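Local structure of phosphatidylinositide phosphatase SAC2 (Homo sapiens, 4XUU) at residues 30-35 / 117-122; 76-81 / 140-145; 111-116 / 161-166. The protein dephosphorylates phosphatidylinositol 4-phosphate, probably in endocytic recycling, as part of a longer homodimeric protein of which this chain is the pleckstrin-homology-like hSac2 domain. All blocks are in the same frame, centred on the assembly; numbering follows the deposited sequence.

Interaction 1 of 3, residues 30-35 / 117-122; sequences WALIDC and LRAVMR
The carbonyl oxygen of I33 takes the shortest polar bond of this contact, 2.8 Å from the backbone N of R118, and the CA-H of L117 leans on it as a weaker second partner (L117 CA to I33 O, 3.4 Å). In return I33 N gives a 2.9 Å bond to R118 O. These two bonds define I33 with R118 as an antiparallel hydrogen-bonded pair, a worked example of how one such pair fixes the register, here with D34 and L117 as the adjoining non-hydrogen-bonded pair. The strands are well short of strictly antiparallel, their directions being 122° apart.

I33 and R118 stand on the same face of the sheet. CD1 of I33 reaches V120 CB at 3.6 Å, the two side chains crossing at about a right angle, and the same methyl lies over the rim of one face of the R118 guanidinium. R118 is extended from CG to NE; its cation also meets the F98 ring and forms a long, weak ion pair with D46. L32 takes a different direction: its CG lies anti to the carbonyl carbon (chi1 -58°), CD1 meets L117 CD1 at 3.8 Å, and CD2 approaches A119 CA at 4.0 Å. An alanine at L32 would probably open a gap beside L117 CD1 and A119 and loosen the join to I135 of the helix.

CB of C35 rests on the L117 backbone, and its sulfur is held by the disulfide to C100. Strand 26-34 is set between strands 48-54 and 110-119, with W30, L32 and A119 against helix 129-145, and at W30 the sheet runs on into the second subunit.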
loop_
_atom_site.group_PDB
_atom_site.type_symbol
_atom_site.label_atom_id
_atom_site.label_comp_id
_atom_site.label_asym_id
_atom_site.label_seq_id
_atom_site.Cartn_x
_atom_site.Cartn_y
_atom_site.Cartn_z
ATOM N N TRP A 30 8.476 -10.615 -14.640
ATOM C CA TRP A 30 7.854 -11.396 -13.563
ATOM C C TRP A 30 7.223 -12.680 -14.086
ATOM O O TRP A 30 6.621 -12.696 -15.164
ATOM C CB TRP A 30 6.785 -10.563 -12.838
ATOM C CG TRP A 30 7.277 -9.235 -12.356
ATOM C CD1 TRP A 30 7.755 -8.944 -11.112
ATOM C CD2 TRP A 30 7.342 -8.014 -13.108
ATOM N NE1 TRP A 30 8.115 -7.619 -11.043
ATOM C CE2 TRP A 30 7.873 -7.027 -12.253
ATOM C CE3 TRP A 30 7.003 -7.663 -14.423
ATOM C CZ2 TRP A 30 8.078 -5.710 -12.668
ATOM C CZ3 TRP A 30 7.207 -6.353 -14.841
ATOM C CH2 TRP A 30 7.739 -5.392 -13.963
ATOM N N ALA A 31 7.368 -13.752 -13.320
ATOM C CA ALA A 31 6.681 -15.004 -13.600
ATOM C C ALA A 31 5.298 -14.932 -12.981
ATOM O O ALA A 31 5.161 -14.618 -11.798
ATOM C CB ALA A 31 7.457 -16.178 -13.030
ATOM N N LEU A 32 4.274 -15.208 -13.786
ATOM C CA LEU A 32 2.889 -15.151 -13.322
ATOM C C LEU A 32 2.059 -16.333 -13.826
ATOM O O LEU A 32 2.566 -17.221 -14.516
ATOM C CB LEU A 32 2.233 -13.818 -13.718
ATOM C CG LEU A 32 2.868 -12.500 -13.241
ATOM C CD1 LEU A 32 2.304 -11.321 -14.012
ATOM C CD2 LEU A 32 2.702 -12.284 -11.737
ATOM N N ILE A 33 0.782 -16.338 -13.455
ATOM C CA ILE A 33 -0.159 -17.376 -13.846
ATOM C C ILE A 33 -1.410 -16.715 -14.408
ATOM O O ILE A 33 -1.852 -15.690 -13.896
ATOM C CB ILE A 33 -0.516 -18.286 -12.639
ATOM C CG1 ILE A 33 0.724 -19.049 -12.161
ATOM C CG2 ILE A 33 -1.642 -19.270 -12.988
ATOM C CD1 ILE A 33 0.580 -19.656 -10.778
ATOM N N ASP A 34 -1.955 -17.299 -15.475
ATOM C CA ASP A 34 -3.222 -16.874 -16.068
ATOM C C ASP A 34 -4.354 -17.093 -15.067
ATOM O O ASP A 34 -4.517 -18.188 -14.535
ATOM C CB ASP A 34 -3.481 -17.661 -17.358
ATOM C CG ASP A 34 -4.719 -17.188 -18.117
ATOM O OD1 ASP A 34 -5.190 -16.053 -17.911
ATOM O OD2 ASP A 34 -5.221 -17.967 -18.953
ATOM N N CYS A 35 -5.123 -16.040 -14.817
ATOM C CA CYS A 35 -6.153 -16.051 -13.779
ATOM C C CYS A 35 -7.568 -16.290 -14.320
ATOM O O CYS A 35 -8.425 -16.806 -13.600
ATOM C CB CYS A 35 -6.088 -14.762 -12.948
ATOM S SG CYS A 35 -7.509 -14.486 -11.868
ATOM N N LEU A 117 -4.014 -11.782 -14.688
ATOM C CA LEU A 117 -2.861 -12.499 -14.171
ATOM C C LEU A 117 -2.825 -12.504 -12.651
ATOM O O LEU A 117 -3.376 -11.614 -12.007
ATOM C CB LEU A 117 -1.573 -11.883 -14.733
ATOM C CG LEU A 117 -1.546 -11.639 -16.247
ATOM C CD1 LEU A 117 -0.367 -10.758 -16.652
ATOM C CD2 LEU A 117 -1.550 -12.951 -17.034
ATOM N N ARG A 118 -2.183 -13.519 -12.082
ATOM C CA ARG A 118 -1.950 -13.562 -10.643
ATOM C C ARG A 118 -0.561 -14.105 -10.345
ATOM O O ARG A 118 0.113 -14.640 -11.229
ATOM C CB ARG A 118 -3.030 -14.378 -9.912
ATOM C CG ARG A 118 -3.015 -15.877 -10.179
ATOM C CD ARG A 118 -3.757 -16.613 -9.085
ATOM N NE ARG A 118 -3.970 -18.024 -9.407
ATOM C CZ ARG A 118 -3.298 -19.038 -8.863
ATOM N NH1 ARG A 118 -2.358 -18.818 -7.951
ATOM N NH2 ARG A 118 -3.570 -20.280 -9.237
ATOM N N ALA A 119 -0.139 -13.954 -9.096
ATOM C CA ALA A 119 1.194 -14.360 -8.696
ATOM C C ALA A 119 1.209 -15.795 -8.184
ATOM O O ALA A 119 0.261 -16.243 -7.533
ATOM C CB ALA A 119 1.741 -13.404 -7.648
ATOM N N VAL A 120 2.285 -16.512 -8.495
ATOM C CA VAL A 120 2.491 -17.865 -7.974
ATOM C C VAL A 120 2.928 -17.785 -6.510
ATOM O O VAL A 120 4.001 -17.264 -6.202
ATOM C CB VAL A 120 3.489 -18.694 -8.856
ATOM C CG1 VAL A 120 4.631 -17.818 -9.405
ATOM C CG2 VAL A 120 4.021 -19.911 -8.104
HETATM N N MSE A 121 2.078 -18.284 -5.616
HETATM C CA MSE A 121 2.292 -18.115 -4.178
HETATM C C MSE A 121 2.357 -19.426 -3.400
HETATM O O MSE A 121 1.571 -20.346 -3.637
HETATM C CB MSE A 121 1.233 -17.184 -3.575
HETATM C CG MSE A 121 1.324 -15.738 -4.063
HETATM SE SE MSE A 121 2.602 -14.612 -3.093
HETATM C CE MSE A 121 4.272 -15.595 -3.396
ATOM N N ARG A 122 3.297 -19.486 -2.461
ATOM C CA ARG A 122 3.521 -20.679 -1.653
ATOM C C ARG A 122 2.845 -20.614 -0.286
ATOM O O ARG A 122 3.071 -21.472 0.572
ATOM C CB ARG A 122 5.022 -20.939 -1.497
ATOM C CG ARG A 122 5.679 -21.568 -2.723
ATOM C CD ARG A 122 5.132 -22.963 -3.003
ATOM N NE ARG A 122 5.337 -23.867 -1.875
ATOM C CZ ARG A 122 4.717 -25.035 -1.717
ATOM N NH1 ARG A 122 3.835 -25.456 -2.617
ATOM N NH2 ARG A 122 4.977 -25.783 -0.652
#

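Interaction 2 of 3, residues 76-81 / 140-145; sequences LSLENL and QITKQA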
loop_
_atom_site.group_PDB
_atom_site.type_symbol
_atom_site.label_atom_id
_atom_site.label_comp_id
_atom_site.label_asym_id
_atom_site.label_seq_id
_atom_site.Cartn_x
_atom_site.Cartn_y
_atom_site.Cartn_z
ATOM N N LEU A 76 3.435 -5.360 -26.761
ATOM C CA LEU A 76 2.387 -4.359 -26.675
ATOM C C LEU A 76 2.999 -3.041 -26.246
ATOM O O LEU A 76 3.644 -2.957 -25.193
ATOM C CB LEU A 76 1.311 -4.810 -25.680
ATOM C CG LEU A 76 0.534 -6.092 -26.022
ATOM C CD1 LEU A 76 0.061 -6.832 -24.775
ATOM C CD2 LEU A 76 -0.633 -5.783 -26.959
ATOM N N SER A 77 2.816 -2.019 -27.074
ATOM C CA SER A 77 3.291 -0.682 -26.758
ATOM C C SER A 77 2.614 -0.195 -25.485
ATOM O O SER A 77 1.448 -0.518 -25.236
ATOM C CB SER A 77 2.995 0.276 -27.908
ATOM O OG SER A 77 3.445 1.584 -27.602
ATOM N N LEU A 78 3.348 0.570 -24.680
ATOM C CA LEU A 78 2.798 1.110 -23.440
ATOM C C LEU A 78 1.713 2.160 -23.685
ATOM O O LEU A 78 0.844 2.361 -22.836
ATOM C CB LEU A 78 3.904 1.646 -22.527
ATOM C CG LEU A 78 4.746 0.606 -21.767
ATOM C CD1 LEU A 78 5.983 1.257 -21.178
ATOM C CD2 LEU A 78 3.951 -0.094 -20.676
ATOM N N GLU A 79 1.757 2.820 -24.844
ATOM C CA GLU A 79 0.706 3.762 -25.235
ATOM C C GLU A 79 -0.676 3.120 -25.228
ATOM O O GLU A 79 -1.671 3.782 -24.924
ATOM C CB GLU A 79 0.963 4.346 -26.625
ATOM C CG GLU A 79 1.830 5.590 -26.645
ATOM C CD GLU A 79 3.260 5.300 -27.065
ATOM O OE1 GLU A 79 3.812 4.255 -26.649
ATOM O OE2 GLU A 79 3.831 6.120 -27.815
ATOM N N ASN A 80 -0.724 1.831 -25.565
ATOM C CA ASN A 80 -1.981 1.105 -25.718
ATOM C C ASN A 80 -2.507 0.460 -24.439
ATOM O O ASN A 80 -3.637 -0.034 -24.417
ATOM C CB ASN A 80 -1.862 0.055 -26.827
ATOM C CG ASN A 80 -1.709 0.673 -28.205
ATOM O OD1 ASN A 80 -0.994 0.141 -29.050
ATOM N ND2 ASN A 80 -2.380 1.797 -28.439
ATOM N N LEU A 81 -1.690 0.459 -23.387
ATOM C CA LEU A 81 -2.117 -0.020 -22.074
ATOM C C LEU A 81 -3.006 1.030 -21.410
ATOM O O LEU A 81 -2.514 2.050 -20.935
ATOM C CB LEU A 81 -0.905 -0.351 -21.193
ATOM C CG LEU A 81 -1.163 -0.977 -19.811
ATOM C CD1 LEU A 81 -2.002 -2.245 -19.910
ATOM C CD2 LEU A 81 0.142 -1.257 -19.103
ATOM N N GLN A 140 3.137 1.680 -14.199
ATOM C CA GLN A 140 2.577 3.021 -14.126
ATOM C C GLN A 140 3.634 4.106 -14.305
ATOM O O GLN A 140 3.479 4.970 -15.169
ATOM C CB GLN A 140 1.793 3.228 -12.831
ATOM C CG GLN A 140 1.044 4.552 -12.785
ATOM C CD GLN A 140 0.321 4.782 -11.477
ATOM O OE1 GLN A 140 -0.899 4.932 -11.452
ATOM N NE2 GLN A 140 1.068 4.812 -10.379
ATOM N N ILE A 141 4.700 4.063 -13.507
ATOM C CA ILE A 141 5.761 5.072 -13.608
ATOM C C ILE A 141 6.542 5.005 -14.927
ATOM O O ILE A 141 6.997 6.034 -15.427
ATOM C CB ILE A 141 6.746 5.067 -12.404
ATOM C CG1 ILE A 141 7.354 3.682 -12.173
ATOM C CG2 ILE A 141 6.068 5.592 -11.144
ATOM C CD1 ILE A 141 8.709 3.739 -11.478
ATOM N N THR A 142 6.695 3.803 -15.481
ATOM C CA THR A 142 7.340 3.635 -16.780
ATOM C C THR A 142 6.548 4.378 -17.858
ATOM O O THR A 142 7.129 5.087 -18.686
ATOM C CB THR A 142 7.515 2.147 -17.150
ATOM O OG1 THR A 142 8.304 1.502 -16.146
ATOM C CG2 THR A 142 8.220 1.992 -18.493
ATOM N N LYS A 143 5.225 4.235 -17.821
ATOM C CA LYS A 143 4.350 4.934 -18.751
ATOM C C LYS A 143 4.309 6.438 -18.471
ATOM O O LYS A 143 4.231 7.249 -19.397
ATOM C CB LYS A 143 2.942 4.349 -18.710
ATOM C CG LYS A 143 2.199 4.569 -19.998
ATOM C CD LYS A 143 0.751 4.198 -19.906
ATOM C CE LYS A 143 -0.008 4.886 -21.013
ATOM N NZ LYS A 143 -1.154 4.065 -21.445
ATOM N N GLN A 144 4.364 6.800 -17.191
ATOM C CA GLN A 144 4.428 8.200 -16.785
ATOM C C GLN A 144 5.727 8.868 -17.235
ATOM O O GLN A 144 5.742 10.060 -17.538
ATOM C CB GLN A 144 4.248 8.335 -15.273
ATOM C CG GLN A 144 2.802 8.158 -14.811
ATOM C CD GLN A 144 2.622 8.260 -13.300
ATOM O OE1 GLN A 144 1.498 8.201 -12.801
ATOM N NE2 GLN A 144 3.724 8.412 -12.569
ATOM N N ALA A 145 6.806 8.089 -17.290
ATOM C CA ALA A 145 8.101 8.573 -17.760
ATOM C C ALA A 145 8.080 8.954 -19.241
ATOM O O ALA A 145 8.789 9.871 -19.660
ATOM C CB ALA A 145 9.182 7.537 -17.496
#
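T142 is the first residue of the helical segment to meet segment 76-81: its CG2 touches CD1 of L78 at 3.6 Å, and the two side chains cross at about a right angle. CG2 lies anti to the backbone N, whereas OG1 (chi1 -59°) sits beside it and bonds back to M138 O one helical turn earlier, with a weak bond to H27 besides. The threonine therefore gives its methyl to the contact and uses its hydroxyl mainly within the helix.

K143, next in sequence, carries the largest share of the joint. Its CG, anti to the backbone N (chi1 -154°), comes to 4.2 Å from L78 CB. CD and CE then pass L78 O, and NZ ends at two carbonyls. It donates to L78 O at 3.0 Å, lying in the plane of that carbonyl. It is also bonded to L81 O, although the modelled separation is too short for its length to be trusted. L78 O is itself gripped twice, since L81 N bonds to it at 3.2 Å across the turn. N80 N bonds to S77 O in the overlapping turn one residue earlier, and E79 N makes a weak bond to S77 OG. The lesson of the example is that a buried lysine can use main-chain carbonyls in place of a carboxylate; its charge would probably polarise them.

Farther on, A145 O accepts a weak bond from R122 of the second subunit. The contact pins the last turns of helix 129-145 to the connection between strands 70-77 and 81-88, with L78 also packed on Y58 and L53, T142 on L53, and L81 on Y58 of strand 57-63 and L103 of strand 99-107.

Interaction 3 of 3, residues 111-116 / 161-166; sequences SGYFHT and ASKPHE. Unlike the reference sequence in segment 161-166: A161 (reference Ser).
The imidazole of H165 is sandwiched: CE1 of H115 lies 3.5 Å above one face, displaced toward the rim, and the carbonyl oxygen of K163 sits over the centre of the opposite face. The two histidines form an offset stack with centroids 4.3 Å apart and planes 16° from parallel, while the F114 carbonyl approaches the H165 ring at its edge. Each imidazole is steadied by a tyrosine hydroxyl, H165 ND1 by Y105 and H115 ND1 by Y62. The F114 ring carries S162 CB over its centre, 3.6 Å above the plane. Over one face of the Y113 ring, near the rim, comes K163 CB, and P164 O meets the ring's edge in plane.

Polar bonds lock these surfaces together. S162 OG accepts a 3.1 Å bond from F114 N and donates its own hydrogen bond to K163 O. K163 N binds G112 O almost straight (175°), and K163 NZ, bent round at chi4, reaches a lone pair of S111 O at 2.8 Å.

Here a segment without regular structure, after strand 152-154, crosses strand 110-119 at about a right angle, an instance of a loop fastened by ring faces and backbone bonds to the sheet of a pleckstrin-homology-like domain.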
loop_
_atom_site.group_PDB
_atom_site.type_symbol
_atom_site.label_atom_id
_atom_site.label_comp_id
_atom_site.label_asym_id
_atom_site.label_seq_id
_atom_site.Cartn_x
_atom_site.Cartn_y
_atom_site.Cartn_z
ATOM N N SER A 111 -11.091 -1.643 -28.029
ATOM C CA SER A 111 -10.897 -2.061 -26.643
ATOM C C SER A 111 -11.724 -3.313 -26.327
ATOM O O SER A 111 -12.452 -3.819 -27.186
ATOM C CB SER A 111 -11.231 -0.921 -25.672
ATOM O OG SER A 111 -12.631 -0.723 -25.578
ATOM N N GLY A 112 -11.610 -3.801 -25.094
ATOM C CA GLY A 112 -12.258 -5.042 -24.687
ATOM C C GLY A 112 -11.270 -6.194 -24.657
ATOM O O GLY A 112 -11.664 -7.359 -24.555
ATOM N N TYR A 113 -9.986 -5.859 -24.760
ATOM C CA TYR A 113 -8.906 -6.835 -24.675
ATOM C C TYR A 113 -8.201 -6.703 -23.331
ATOM O O TYR A 113 -7.805 -5.596 -22.937
ATOM C CB TYR A 113 -7.883 -6.611 -25.792
ATOM C CG TYR A 113 -8.396 -6.823 -27.195
ATOM C CD1 TYR A 113 -8.347 -8.081 -27.796
ATOM C CD2 TYR A 113 -8.907 -5.758 -27.934
ATOM C CE1 TYR A 113 -8.806 -8.275 -29.097
ATOM C CE2 TYR A 113 -9.370 -5.943 -29.230
ATOM C CZ TYR A 113 -9.318 -7.201 -29.802
ATOM O OH TYR A 113 -9.778 -7.378 -31.085
ATOM N N PHE A 114 -8.040 -7.824 -22.629
ATOM C CA PHE A 114 -7.342 -7.809 -21.342
ATOM C C PHE A 114 -6.688 -9.125 -20.940
ATOM O O PHE A 114 -7.166 -10.207 -21.276
ATOM C CB PHE A 114 -8.237 -7.274 -20.205
ATOM C CG PHE A 114 -9.577 -7.952 -20.088
ATOM C CD1 PHE A 114 -9.713 -9.150 -19.392
ATOM C CD2 PHE A 114 -10.716 -7.367 -20.641
ATOM C CE1 PHE A 114 -10.961 -9.770 -19.266
ATOM C CE2 PHE A 114 -11.968 -7.976 -20.521
ATOM C CZ PHE A 114 -12.091 -9.180 -19.833
ATOM N N HIS A 115 -5.579 -8.998 -20.223
ATOM C CA HIS A 115 -4.896 -10.125 -19.612
ATOM C C HIS A 115 -5.223 -10.123 -18.135
ATOM O O HIS A 115 -5.163 -9.081 -17.489
ATOM C CB HIS A 115 -3.390 -9.995 -19.788
ATOM C CG HIS A 115 -2.953 -9.939 -21.215
ATOM N ND1 HIS A 115 -3.008 -11.034 -22.052
ATOM C CD2 HIS A 115 -2.450 -8.923 -21.955
ATOM C CE1 HIS A 115 -2.561 -10.694 -23.246
ATOM N NE2 HIS A 115 -2.210 -9.420 -23.213
ATOM N N THR A 116 -5.572 -11.285 -17.600
ATOM C CA THR A 116 -5.868 -11.397 -16.178
ATOM C C THR A 116 -4.876 -12.349 -15.528
ATOM O O THR A 116 -4.888 -13.558 -15.787
ATOM C CB THR A 116 -7.316 -11.840 -15.925
ATOM O OG1 THR A 116 -8.200 -11.064 -16.747
ATOM C CG2 THR A 116 -7.689 -11.635 -14.466
ATOM N N ALA A 161 -15.220 -12.624 -20.179
ATOM C CA ALA A 161 -13.996 -13.015 -20.860
ATOM C C ALA A 161 -13.499 -11.892 -21.765
ATOM O O ALA A 161 -14.280 -11.061 -22.228
ATOM C CB ALA A 161 -14.216 -14.291 -21.659
ATOM N N SER A 162 -12.192 -11.870 -21.998
ATOM C CA SER A 162 -11.591 -10.943 -22.946
ATOM C C SER A 162 -11.885 -11.371 -24.378
ATOM O O SER A 162 -12.166 -12.543 -24.634
ATOM C CB SER A 162 -10.079 -10.882 -22.732
ATOM O OG SER A 162 -9.426 -10.309 -23.852
ATOM N N LYS A 163 -11.819 -10.414 -25.301
ATOM C CA LYS A 163 -11.789 -10.720 -26.729
ATOM C C LYS A 163 -10.556 -11.582 -26.997
ATOM O O LYS A 163 -9.531 -11.400 -26.338
ATOM C CB LYS A 163 -11.713 -9.440 -27.562
ATOM C CG LYS A 163 -12.968 -8.592 -27.568
ATOM C CD LYS A 163 -12.846 -7.468 -28.589
ATOM C CE LYS A 163 -14.144 -6.686 -28.732
ATOM N NZ LYS A 163 -14.402 -5.803 -27.561
ATOM N N PRO A 164 -10.647 -12.528 -27.953
ATOM C CA PRO A 164 -9.504 -13.409 -28.220
ATOM C C PRO A 164 -8.215 -12.634 -28.502
ATOM O O PRO A 164 -8.223 -11.680 -29.284
ATOM C CB PRO A 164 -9.946 -14.203 -29.462
ATOM C CG PRO A 164 -11.146 -13.490 -29.993
ATOM C CD PRO A 164 -11.796 -12.856 -28.814
ATOM N N HIS A 165 -7.128 -13.034 -27.845
ATOM C CA HIS A 165 -5.827 -12.412 -28.062
ATOM C C HIS A 165 -5.211 -12.911 -29.360
ATOM O O HIS A 165 -5.353 -14.079 -29.722
ATOM C CB HIS A 165 -4.861 -12.715 -26.916
ATOM C CG HIS A 165 -5.388 -12.375 -25.559
ATOM N ND1 HIS A 165 -5.546 -11.079 -25.123
ATOM C CD2 HIS A 165 -5.768 -13.168 -24.528
ATOM C CE1 HIS A 165 -6.013 -11.086 -23.887
ATOM N NE2 HIS A 165 -6.156 -12.342 -23.504
ATOM N N GLU A 166 -4.516 -12.018 -30.049
ATOM C CA GLU A 166 -3.793 -12.381 -31.257
ATOM C C GLU A 166 -2.308 -12.122 -31.060
ATOM O O GLU A 166 -1.924 -11.211 -30.327
ATOM C CB GLU A 166 -4.332 -11.600 -32.455
ATOM C CG GLU A 166 -5.642 -12.158 -32.990
ATOM C CD GLU A 166 -6.321 -11.231 -33.979
ATOM O OE1 GLU A 166 -6.840 -10.179 -33.547
ATOM O OE2 GLU A 166 -6.349 -11.563 -35.183
#

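Overall arrangement
The three contacts are spread over one pleckstrin-homology-like sheet and its helix, with centres about 18 to 21 Å apart. Interactions 1 and 3 share strand 110-119 and touch where C35 N probably bonds to T116 O; interaction 3 meets interaction 2 where L76 packs on H115, whereas interactions 1 and 2 do not touch. Along the chain the segments run 30-35, 76-81, 111-116, 117-122, 140-145, 161-166, so the contacts interlock. Together they tie strands, helix and the late loop into one domain. Interactions 1 and 2 lie on opposite sides of its centre, yet both reach the second subunit, consistent with the homodimerization of this protein, within an assembly of four chains.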